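Local coordinates for protein macrophomate synthase intermolecular Diels-Alderase (Macrophoma commelinae, PDB 1IZC) that belongs to the HpcH/HpaI aldolase/citrate lyase family, folds as a TIM barrel, and binds a magnesium ion together with pyruvic acid, at residues Ala20-Pro25 against Ala88-Glu93; Thr62-Val67 against Gly94-Ile99. The protein carries 1 engineered substitution. One frame throughout, in Å; residues are numbered along the deposited sequence.

How the contacts relate
Contacts 1 and 2 lie about 9 Å apart, centre to centre; both draw on the beta-alpha-beta unit of strand 66-70, helix 78-91 and strand 97-101 in the TIM barrel. Contact 2 joins the two parallel strands where they begin; contact 1 sets the end of the intervening helix against the loop before helix 28-37. Along the chain the segments alternate, 20-25, 62-67, 88-93 and then 94-99, and the last two are continuous. The two contacts also touch directly: Gln89 O lies 2.7 Å from Gly94 N, probably hydrogen-bonded, and Ala88 CB packs on Val98 CG2. The N-terminal loop is thereby joined through the helix end to the barrel wall.

Contact 1. Residues Ala20-Pro25 against Ala88-Glu93; sequences AMLTYP and AQHHSE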
ATOM      1  N   ALA A  20      12.572  27.942   0.629  1.00 10.54           N
ATOM      2  CA  ALA A  20      11.979  28.421  -0.617  1.00  8.42           C
ATOM      3  C   ALA A  20      10.993  27.387  -1.155  1.00 11.77           C
ATOM      4  O   ALA A  20       9.999  27.741  -1.776  1.00 13.32           O
ATOM      5  CB  ALA A  20      13.064  28.699  -1.654  1.00 12.63           C
ATOM      6  N   MET A  21      11.296  26.110  -0.939  1.00  9.61           N
ATOM      7  CA  MET A  21      10.414  25.026  -1.380  1.00 11.48           C
ATOM      8  C   MET A  21      10.109  24.147  -0.180  1.00 11.14           C
ATOM      9  O   MET A  21      11.001  23.822   0.610  1.00  9.51           O
ATOM     10  CB  MET A  21      11.073  24.208  -2.487  1.00 13.18           C
ATOM     11  CG  MET A  21      11.453  25.056  -3.707  1.00 14.74           C
ATOM     12  SD  MET A  21      11.829  24.060  -5.145  1.00 15.70           S
ATOM     13  CE  MET A  21      13.159  23.063  -4.522  1.00 11.74           C
ATOM     14  N   LEU A  22       8.854  23.735  -0.054  1.00  8.47           N
ATOM     15  CA  LEU A  22       8.445  22.948   1.104  1.00 10.41           C
ATOM     16  C   LEU A  22       8.915  21.499   1.117  1.00  9.28           C
ATOM     17  O   LEU A  22       8.626  20.759   2.058  1.00 11.36           O
ATOM     18  CB  LEU A  22       6.926  23.042   1.276  1.00  9.46           C
ATOM     19  CG  LEU A  22       6.426  24.475   1.523  1.00  7.99           C
ATOM     20  CD1 LEU A  22       4.908  24.457   1.612  1.00 11.18           C
ATOM     21  CD2 LEU A  22       7.026  25.050   2.805  1.00  8.60           C
ATOM     22  N   THR A  23       9.645  21.115   0.075  1.00  9.33           N
ATOM     23  CA  THR A  23      10.245  19.790  -0.035  1.00  6.80           C
ATOM     24  C   THR A  23      11.617  19.828   0.640  1.00  9.17           C
ATOM     25  O   THR A  23      12.313  18.812   0.722  1.00  9.27           O
ATOM     26  CB  THR A  23      10.449  19.387  -1.501  1.00 10.60           C
ATOM     27  OG1 THR A  23      11.011  20.493  -2.216  1.00 10.74           O
ATOM     28  CG2 THR A  23       9.123  18.985  -2.137  1.00 13.30           C
ATOM     29  N   TYR A  24      11.998  21.012   1.116  1.00  8.71           N
ATOM     30  CA  TYR A  24      13.276  21.197   1.808  1.00 10.45           C
ATOM     31  C   TYR A  24      13.032  21.589   3.257  1.00  8.95           C
ATOM     32  O   TYR A  24      11.995  22.168   3.589  1.00  9.76           O
ATOM     33  CB  TYR A  24      14.138  22.242   1.091  1.00 11.30           C
ATOM     34  CG  TYR A  24      14.870  21.636  -0.071  1.00  9.32           C
ATOM     35  CD1 TYR A  24      14.292  21.575  -1.335  1.00 14.58           C
ATOM     36  CD2 TYR A  24      16.108  21.023   0.116  1.00 12.17           C
ATOM     37  CE1 TYR A  24      14.931  20.914  -2.388  1.00 19.52           C
ATOM     38  CE2 TYR A  24      16.751  20.359  -0.925  1.00 17.63           C
ATOM     39  CZ  TYR A  24      16.159  20.309  -2.176  1.00 18.79           C
ATOM     40  OH  TYR A  24      16.804  19.667  -3.223  1.00 18.10           O
ATOM     41  N   PRO A  25      13.992  21.288   4.149  1.00 10.12           N
ATOM     42  CA  PRO A  25      13.795  21.630   5.558  1.00  9.36           C
ATOM     43  C   PRO A  25      13.682  23.101   5.894  1.00  9.77           C
ATOM     44  O   PRO A  25      14.405  23.934   5.345  1.00  9.78           O
ATOM     45  CB  PRO A  25      15.007  21.004   6.245  1.00  8.85           C
ATOM     46  CG  PRO A  25      16.090  21.210   5.222  1.00  9.49           C
ATOM     47  CD  PRO A  25      15.364  20.803   3.913  1.00  9.65           C
ATOM     48  N   ALA A  88       3.568  16.915   6.446  1.00  5.61           N
ATOM     49  CA  ALA A  88       3.672  17.821   7.597  1.00  6.25           C
ATOM     50  C   ALA A  88       4.021  19.239   7.156  1.00  7.69           C
ATOM     51  O   ALA A  88       3.418  20.214   7.613  1.00  8.72           O
ATOM     52  CB  ALA A  88       4.736  17.317   8.582  1.00  5.42           C
ATOM     53  N   GLN A  89       5.008  19.365   6.281  1.00  7.99           N
ATOM     54  CA  GLN A  89       5.403  20.682   5.841  1.00  6.64           C
ATOM     55  C   GLN A  89       4.446  21.322   4.847  1.00  9.47           C
ATOM     56  O   GLN A  89       4.199  22.515   4.922  1.00 10.53           O
ATOM     57  CB  GLN A  89       6.830  20.648   5.271  1.00  8.24           C
ATOM     58  CG  GLN A  89       7.878  20.410   6.357  1.00 12.48           C
ATOM     59  CD  GLN A  89       9.231  21.050   6.046  1.00 13.41           C
ATOM     60  OE1 GLN A  89       9.701  21.933   6.776  1.00 15.49           O
ATOM     61  NE2 GLN A  89       9.864  20.600   4.976  1.00 12.81           N
ATOM     62  N   HIS A  90       3.877  20.538   3.935  1.00 10.02           N
ATOM     63  CA  HIS A  90       2.974  21.122   2.938  1.00  7.56           C
ATOM     64  C   HIS A  90       1.590  21.455   3.488  1.00  8.07           C
ATOM     65  O   HIS A  90       1.056  22.517   3.185  1.00  8.95           O
ATOM     66  CB  HIS A  90       2.843  20.182   1.722  1.00 10.75           C
ATOM     67  CG  HIS A  90       4.094  20.073   0.897  1.00  9.52           C
ATOM     68  ND1 HIS A  90       4.288  20.793  -0.265  1.00 13.38           N
ATOM     69  CD2 HIS A  90       5.231  19.356   1.087  1.00  4.37           C
ATOM     70  CE1 HIS A  90       5.491  20.526  -0.750  1.00  5.46           C
ATOM     71  NE2 HIS A  90       6.079  19.659   0.051  1.00 12.94           N
ATOM     72  N   HIS A  91       1.011  20.569   4.300  1.00  8.03           N
ATOM     73  CA  HIS A  91      -0.315  20.825   4.854  1.00  7.86           C
ATOM     74  C   HIS A  91      -0.354  21.867   5.986  1.00 11.80           C
ATOM     75  O   HIS A  91      -1.434  22.282   6.429  1.00 13.02           O
ATOM     76  CB  HIS A  91      -0.965  19.503   5.271  1.00  7.30           C
ATOM     77  CG  HIS A  91      -1.511  18.719   4.113  1.00 10.34           C
ATOM     78  ND1 HIS A  91      -0.723  18.257   3.076  1.00 13.43           N
ATOM     79  CD2 HIS A  91      -2.779  18.355   3.809  1.00  5.09           C
ATOM     80  CE1 HIS A  91      -1.486  17.644   2.184  1.00  5.32           C
ATOM     81  NE2 HIS A  91      -2.738  17.692   2.605  1.00 11.76           N
ATOM     82  N   SER A  92       0.819  22.291   6.452  1.00  8.75           N
ATOM     83  CA  SER A  92       0.904  23.357   7.458  1.00  9.45           C
ATOM     84  C   SER A  92       1.446  24.591   6.715  1.00 10.35           C
ATOM     85  O   SER A  92       1.682  25.644   7.320  1.00 10.15           O
ATOM     86  CB  SER A  92       1.893  23.003   8.572  1.00  7.40           C
ATOM     87  OG  SER A  92       3.208  22.916   8.049  1.00  7.54           O
ATOM     88  N   GLU A  93       1.630  24.436   5.405  1.00  7.92           N
ATOM     89  CA  GLU A  93       2.186  25.464   4.511  1.00  8.87           C
ATOM     90  C   GLU A  93       3.478  26.047   5.062  1.00 11.69           C
ATOM     91  O   GLU A  93       3.705  27.255   5.024  1.00 11.65           O
ATOM     92  CB  GLU A  93       1.166  26.576   4.209  1.00 12.20           C
ATOM     93  CG  GLU A  93      -0.042  26.031   3.442  1.00 11.11           C
ATOM     94  CD  GLU A  93      -0.835  27.099   2.706  1.00 15.03           C
ATOM     95  OE1 GLU A  93      -0.237  27.793   1.861  1.00 14.78           O
ATOM     96  OE2 GLU A  93      -2.050  27.229   2.967  1.00 14.60           O
TER
HETATM   97  O   HOH W   1       9.033  18.358   3.391  1.00 11.16           O
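Leu22 lies over one face of the His90 imidazole, its CB 3.7 Å from the ring centroid and 16° off the normal, a CH-pi contact offset from the ring centre toward the rim. The CG of Leu22 stands anti to its carbonyl carbon (chi1 -61°), and from there CD1 carries the packing on to the helix end, 3.9 Å from Gln89 O. Thr23 comes to the same ring differently: its CG2 sits at the ring edge, near its plane. Leu22 and His90 are buried, and this is the tightly packed part of the contact.

The other part is polar and admits one ordered water. Gln89 reaches out with its chain extended beyond CG, and NE2 donates to Tyr24 O at 3.0 Å with an N-H...O angle of 153°. Gln89 NE2 stands well above the plane of the Tyr24 carbonyl. Leu22 O is also near, 3.2 Å from Gln89 NE2, and water 1 ties the two together, donating to Leu22 O and accepting from Gln89 NE2 at 2.9 Å. One carboxamide thus meets two carbonyls of the type I beta turn Met21-Tyr24, while its OE1 takes a weak bond from Gly26 N.

Glu93, with positive phi, ends the helix in a Schellman motif; its carboxylate forms a salt bridge with Arg18 of the second subunit, whose His91 stacks on His90. Within the chain, Ser92 OG donates to Ala88 O and is also hydrogen-bonded to Ser96 N, Ala88 rests on helix 53-61, and both Ala88 and Gln89 pack against strand 97-101.

Contact 2. Residues Thr62-Val67 against Gly94-Ile99; sequences TKPDFV and GRSLVI
Two adjacent parallel strands of the TIM barrel, 66-70 and 97-101, begin side by side here, joined through helix 78-91 as a beta-alpha-beta unit. Phe66 pairs with Leu97 and Val67 with Val98. The backbone ladder runs from Leu97 N to Asp65 O, from Val67 N to Leu97 O at 2.9 Å, and from Ile99 N to Val67 O. Just before the strands, Ser96 OG donates a side-chain hydrogen bond to Pro64 O at 2.8 Å.

On the face bearing Phe66 and Leu97, the Phe66 CG is held between its backbone N and carbonyl carbon (chi1 67°). Ile99 CD1 lies over one face of that ring, 4.2 Å from the centroid and toward the CG-CD1 rim. Leu97 and Ile99 also meet helix 28-37. Val67 and Val98 instead face helix 78-91, both packing on Ala88.

Ahead of the strands, Asp65 OD2 accepts from Met44 N, and OD1 forms a salt bridge with Arg292 of the third subunit. Arg95 extends across Lys63, whose CB lies 3.5 Å above one face of the guanidinium. The like-charged Lys63 NZ and Arg95 NH1 are 3.8 Å apart, and water 2 accepts from Lys63 NZ at 2.8 Å and, weakly, from Arg95 NH2.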
ATOM      1  N   THR A  62      -3.452  21.543  12.317  1.00  8.02           N
ATOM      2  CA  THR A  62      -3.606  22.233  13.606  1.00  7.40           C
ATOM      3  C   THR A  62      -2.465  23.233  13.807  1.00 11.00           C
ATOM      4  O   THR A  62      -2.404  23.921  14.826  1.00 10.08           O
ATOM      5  CB  THR A  62      -3.621  21.265  14.816  1.00 11.95           C
ATOM      6  OG1 THR A  62      -2.330  20.661  14.975  1.00  9.30           O
ATOM      7  CG2 THR A  62      -4.700  20.175  14.621  1.00  9.88           C
ATOM      8  N   LYS A  63      -1.555  23.269  12.835  1.00  8.98           N
ATOM      9  CA  LYS A  63      -0.427  24.192  12.832  1.00 10.65           C
ATOM     10  C   LYS A  63       0.532  24.163  14.022  1.00 11.51           C
ATOM     11  O   LYS A  63       0.810  25.191  14.639  1.00 11.74           O
ATOM     12  CB  LYS A  63      -0.953  25.619  12.596  1.00 15.33           C
ATOM     13  CG  LYS A  63      -1.578  25.772  11.196  1.00 20.59           C
ATOM     14  CD  LYS A  63      -2.071  27.184  10.877  1.00 31.58           C
ATOM     15  CE  LYS A  63      -3.504  27.408  11.331  1.00 38.26           C
ATOM     16  NZ  LYS A  63      -3.649  27.396  12.819  1.00 45.65           N
ATOM     17  N   PRO A  64       1.072  22.976  14.352  1.00  7.94           N
ATOM     18  CA  PRO A  64       2.013  22.882  15.470  1.00  9.03           C
ATOM     19  C   PRO A  64       3.333  23.500  15.001  1.00  8.58           C
ATOM     20  O   PRO A  64       3.567  23.624  13.794  1.00 10.45           O
ATOM     21  CB  PRO A  64       2.147  21.378  15.674  1.00 11.72           C
ATOM     22  CG  PRO A  64       2.097  20.877  14.262  1.00  8.42           C
ATOM     23  CD  PRO A  64       0.901  21.665  13.701  1.00  9.26           C
ATOM     24  N   ASP A  65       4.185  23.897  15.943  1.00  9.44           N
ATOM     25  CA  ASP A  65       5.473  24.469  15.570  1.00  7.99           C
ATOM     26  C   ASP A  65       6.356  23.376  14.968  1.00  9.46           C
ATOM     27  O   ASP A  65       7.300  23.663  14.243  1.00 10.43           O
ATOM     28  CB  ASP A  65       6.158  25.100  16.789  1.00  9.57           C
ATOM     29  CG  ASP A  65       5.398  26.305  17.325  1.00 14.43           C
ATOM     30  OD1 ASP A  65       4.733  26.992  16.514  1.00 14.06           O
ATOM     31  OD2 ASP A  65       5.480  26.572  18.547  1.00 13.08           O
ATOM     32  N   PHE A  66       6.057  22.122  15.296  1.00 10.26           N
ATOM     33  CA  PHE A  66       6.782  20.997  14.721  1.00  6.82           C
ATOM     34  C   PHE A  66       5.996  19.704  14.866  1.00  7.65           C
ATOM     35  O   PHE A  66       5.124  19.594  15.724  1.00  8.64           O
ATOM     36  CB  PHE A  66       8.172  20.808  15.376  1.00  8.07           C
ATOM     37  CG  PHE A  66       8.133  20.370  16.829  1.00 12.07           C
ATOM     38  CD1 PHE A  66       7.960  19.029  17.175  1.00  8.98           C
ATOM     39  CD2 PHE A  66       8.295  21.305  17.849  1.00  9.31           C
ATOM     40  CE1 PHE A  66       7.955  18.624  18.516  1.00  9.98           C
ATOM     41  CE2 PHE A  66       8.293  20.917  19.198  1.00  9.87           C
ATOM     42  CZ  PHE A  66       8.125  19.578  19.534  1.00 11.17           C
ATOM     43  N   VAL A  67       6.301  18.741  14.000  1.00  9.25           N
ATOM     44  CA  VAL A  67       5.706  17.410  14.085  1.00  8.05           C
ATOM     45  C   VAL A  67       6.947  16.557  14.314  1.00  7.98           C
ATOM     46  O   VAL A  67       7.905  16.628  13.543  1.00  9.83           O
ATOM     47  CB  VAL A  67       5.026  16.971  12.768  1.00  9.72           C
ATOM     48  CG1 VAL A  67       4.539  15.517  12.905  1.00  8.12           C
ATOM     49  CG2 VAL A  67       3.836  17.890  12.466  1.00 11.04           C
ATOM     50  N   GLY A  94       4.316  25.154   5.579  1.00  9.50           N
ATOM     51  CA  GLY A  94       5.614  25.546   6.096  1.00  9.24           C
ATOM     52  C   GLY A  94       5.698  25.951   7.554  1.00  9.79           C
ATOM     53  O   GLY A  94       6.799  26.185   8.063  1.00 10.05           O
ATOM     54  N   ARG A  95       4.564  26.039   8.235  1.00 10.46           N
ATOM     55  CA  ARG A  95       4.595  26.436   9.639  1.00 12.76           C
ATOM     56  C   ARG A  95       5.115  25.344  10.573  1.00 12.60           C
ATOM     57  O   ARG A  95       5.702  25.647  11.622  1.00 13.40           O
ATOM     58  CB  ARG A  95       3.205  26.889  10.089  1.00 13.60           C
ATOM     59  CG  ARG A  95       3.139  27.267  11.562  1.00 28.74           C
ATOM     60  CD  ARG A  95       1.887  28.076  11.838  1.00 36.24           C
ATOM     61  NE  ARG A  95       1.559  28.144  13.259  1.00 39.54           N
ATOM     62  CZ  ARG A  95       0.484  28.766  13.726  1.00 41.58           C
ATOM     63  NH1 ARG A  95      -0.347  29.370  12.880  1.00 38.28           N
ATOM     64  NH2 ARG A  95       0.227  28.772  15.025  1.00 45.49           N
ATOM     65  N   SER A  96       4.918  24.080  10.196  1.00  8.44           N
ATOM     66  CA  SER A  96       5.357  22.961  11.026  1.00  7.35           C
ATOM     67  C   SER A  96       6.672  22.345  10.586  1.00 10.24           C
ATOM     68  O   SER A  96       6.736  21.661   9.568  1.00 12.42           O
ATOM     69  CB  SER A  96       4.295  21.860  11.040  1.00  8.55           C
ATOM     70  OG  SER A  96       3.028  22.397  11.392  1.00  9.27           O
ATOM     71  N   LEU A  97       7.721  22.572  11.364  1.00  8.47           N
ATOM     72  CA  LEU A  97       9.012  21.978  11.038  1.00  8.20           C
ATOM     73  C   LEU A  97       8.930  20.491  11.381  1.00  9.98           C
ATOM     74  O   LEU A  97       8.102  20.085  12.197  1.00 13.40           O
ATOM     75  CB  LEU A  97      10.106  22.649  11.860  1.00  8.55           C
ATOM     76  CG  LEU A  97      10.176  24.148  11.570  1.00 12.37           C
ATOM     77  CD1 LEU A  97      11.242  24.775  12.444  1.00 13.78           C
ATOM     78  CD2 LEU A  97      10.471  24.372  10.082  1.00 15.91           C
ATOM     79  N   VAL A  98       9.784  19.675  10.769  1.00  8.20           N
ATOM     80  CA  VAL A  98       9.740  18.249  11.045  1.00  8.08           C
ATOM     81  C   VAL A  98      11.004  17.751  11.716  1.00  8.69           C
ATOM     82  O   VAL A  98      12.114  18.014  11.248  1.00 10.98           O
ATOM     83  CB  VAL A  98       9.524  17.422   9.748  1.00 11.75           C
ATOM     84  CG1 VAL A  98       9.548  15.933  10.075  1.00 11.86           C
ATOM     85  CG2 VAL A  98       8.214  17.808   9.095  1.00 10.08           C
ATOM     86  N   ILE A  99      10.823  17.053  12.832  1.00  7.29           N
ATOM     87  CA  ILE A  99      11.934  16.464  13.583  1.00  7.82           C
ATOM     88  C   ILE A  99      11.687  14.966  13.530  1.00 10.03           C
ATOM     89  O   ILE A  99      10.545  14.505  13.716  1.00  9.31           O
ATOM     90  CB  ILE A  99      11.932  16.941  15.046  1.00  9.50           C
ATOM     91  CG1 ILE A  99      12.165  18.456  15.080  1.00 11.16           C
ATOM     92  CG2 ILE A  99      13.016  16.208  15.846  1.00  9.63           C
ATOM     93  CD1 ILE A  99      11.812  19.104  16.425  1.00 14.08           C
TER
HETATM   94  O   HOH W   2      -2.321  28.386  15.065  1.00 32.66           O